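Local coordinates for de novo designed WSHC8 (Synthetic construct, PDB 6O35), which assembles from eight copies of a computationally designed two-helix hairpin into a helical-bundle ring that forms a central pore, at the interface of chains A and B. Sequence-based numbering; all coordinates share one arbitrary frame. Chains: chain A/B, de novo designed WSHC8.

The interface of chains A and B. Residues chain A 85, 88-89; chain B 15, 22, 83, 86-87, 90.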
loop_
_atom_site.group_PDB
_atom_site.type_symbol
_atom_site.label_atom_id
_atom_site.label_comp_id
_atom_site.label_asym_id
_atom_site.label_seq_id
_atom_site.Cartn_x
_atom_site.Cartn_y
_atom_site.Cartn_z
ATOM N N ILE A 85 6.031 -16.295 5.164
ATOM C CA ILE A 85 6.776 -16.462 3.922
ATOM C C ILE A 85 8.148 -15.808 4.026
ATOM O O ILE A 85 9.159 -16.387 3.610
ATOM C CB ILE A 85 5.960 -15.904 2.738
ATOM C CG1 ILE A 85 4.876 -16.911 2.344
ATOM C CG2 ILE A 85 6.873 -15.573 1.568
ATOM C CD1 ILE A 85 3.924 -16.416 1.281
ATOM N N LEU A 88 10.325 -17.785 6.136
ATOM C CA LEU A 88 10.644 -19.009 5.413
ATOM C C LEU A 88 11.875 -18.826 4.536
ATOM O O LEU A 88 12.749 -19.700 4.491
ATOM C CB LEU A 88 9.448 -19.434 4.565
ATOM C CG LEU A 88 9.454 -20.865 4.035
ATOM C CD1 LEU A 88 9.024 -21.830 5.125
ATOM C CD2 LEU A 88 8.552 -20.979 2.818
ATOM N N GLU A 89 11.964 -17.696 3.830
ATOM C CA GLU A 89 13.115 -17.461 2.965
ATOM C C GLU A 89 14.396 -17.326 3.779
ATOM O O GLU A 89 15.465 -17.764 3.340
ATOM C CB GLU A 89 12.893 -16.211 2.115
ATOM C CG GLU A 89 13.948 -16.016 1.037
ATOM C CD GLU A 89 13.770 -14.722 0.273
ATOM O OE1 GLU A 89 12.773 -14.013 0.526
ATOM O OE2 GLU A 89 14.627 -14.414 -0.581
ATOM N N LEU B 15 8.067 -26.848 3.650
ATOM C CA LEU B 15 7.405 -26.099 2.588
ATOM C C LEU B 15 6.048 -26.710 2.265
ATOM O O LEU B 15 5.066 -25.993 2.042
ATOM C CB LEU B 15 8.280 -26.073 1.336
ATOM C CG LEU B 15 9.600 -25.312 1.441
ATOM C CD1 LEU B 15 10.473 -25.573 0.222
ATOM C CD2 LEU B 15 9.333 -23.827 1.600
ATOM N N GLN B 22 -1.786 -22.544 3.956
ATOM C CA GLN B 22 -2.324 -21.429 3.185
ATOM C C GLN B 22 -3.586 -21.840 2.437
ATOM O O GLN B 22 -4.517 -21.039 2.295
ATOM C CB GLN B 22 -1.264 -20.902 2.221
ATOM C CG GLN B 22 -0.066 -20.286 2.925
ATOM C CD GLN B 22 0.861 -19.562 1.976
ATOM N N SER B 83 0.581 -15.132 -1.880
ATOM C CA SER B 83 1.164 -16.241 -1.133
ATOM C C SER B 83 1.615 -17.354 -2.070
ATOM O O SER B 83 2.772 -17.789 -2.025
ATOM C CB SER B 83 0.155 -16.778 -0.118
ATOM O OG SER B 83 -0.176 -15.799 0.848
ATOM N N ALA B 86 4.821 -16.430 -3.986
ATOM C CA ALA B 86 6.041 -16.354 -3.191
ATOM C C ALA B 86 6.558 -17.749 -2.856
ATOM O O ALA B 86 7.727 -18.068 -3.104
ATOM C CB ALA B 86 5.788 -15.550 -1.916
ATOM N N LEU B 87 5.696 -18.596 -2.288
ATOM C CA LEU B 87 6.071 -19.983 -2.038
ATOM C C LEU B 87 6.589 -20.649 -3.303
ATOM O O LEU B 87 7.558 -21.417 -3.261
ATOM C CB LEU B 87 4.875 -20.751 -1.484
ATOM C CG LEU B 87 4.702 -20.659 0.030
ATOM C CD1 LEU B 87 3.250 -20.844 0.415
ATOM C CD2 LEU B 87 5.578 -21.701 0.709
ATOM N N LEU B 90 9.969 -19.684 -3.455
ATOM C CA LEU B 90 10.704 -20.408 -2.424
ATOM C C LEU B 90 10.898 -21.866 -2.817
ATOM O O LEU B 90 11.975 -22.437 -2.604
ATOM C CB LEU B 90 9.968 -20.299 -1.089
ATOM C CG LEU B 90 9.723 -18.860 -0.627
ATOM C CD1 LEU B 90 8.691 -18.796 0.486
ATOM C CD2 LEU B 90 11.030 -18.214 -0.178
#
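A:Ile85 and A:Leu88, one turn apart on helix 55-101 of chain A, pack around B:Leu90 of helix 55-100 in the neighbouring subunit, an example of apolar packing between helices built from branched side chains. Both cross B:Leu90 at a slant, and A:Leu88 meets B:Leu15 of helix 3-50 in the same way. The two arms of A:Ile85 divide the work. Its CG2 methyl, anti to the backbone N, meets the B:Ala86 methyl CB at 3.6 Å and the CD1 branch of B:Leu90 at 3.9 Å. The longer arm carries CD1 alongside the backbone of B:Ser83, 3.7 Å from its CA, where the small serine probably lets the tip come close to the helix. A:Leu88 has CG anti to its backbone N (chi1 -164°) and reaches towards both helices of chain B. Its CD2 lies 3.7 Å from B:Leu87 CD2, and its CG stands 3.8 Å from B:Leu15 CD2; how closely CD2 approaches B:Leu15 and B:Leu90 is doubtful in detail. An alanine in place of A:Leu88 would probably open a gap where its tip meets the two helices, leaving B:Leu15 CD2 and B:Leu87 CD2 without the leucine branches they pack on and B:Leu90 less supported. The other branch of B:Leu90, CD2, lies against the aliphatic stem of A:Glu89, 3.6 Å from its CB, the side chains meeting nearly at right angles while the extended chain carries the carboxylate beyond the leucine. The patch is thus an apolar seam that helps join neighbouring hairpins within the octamer.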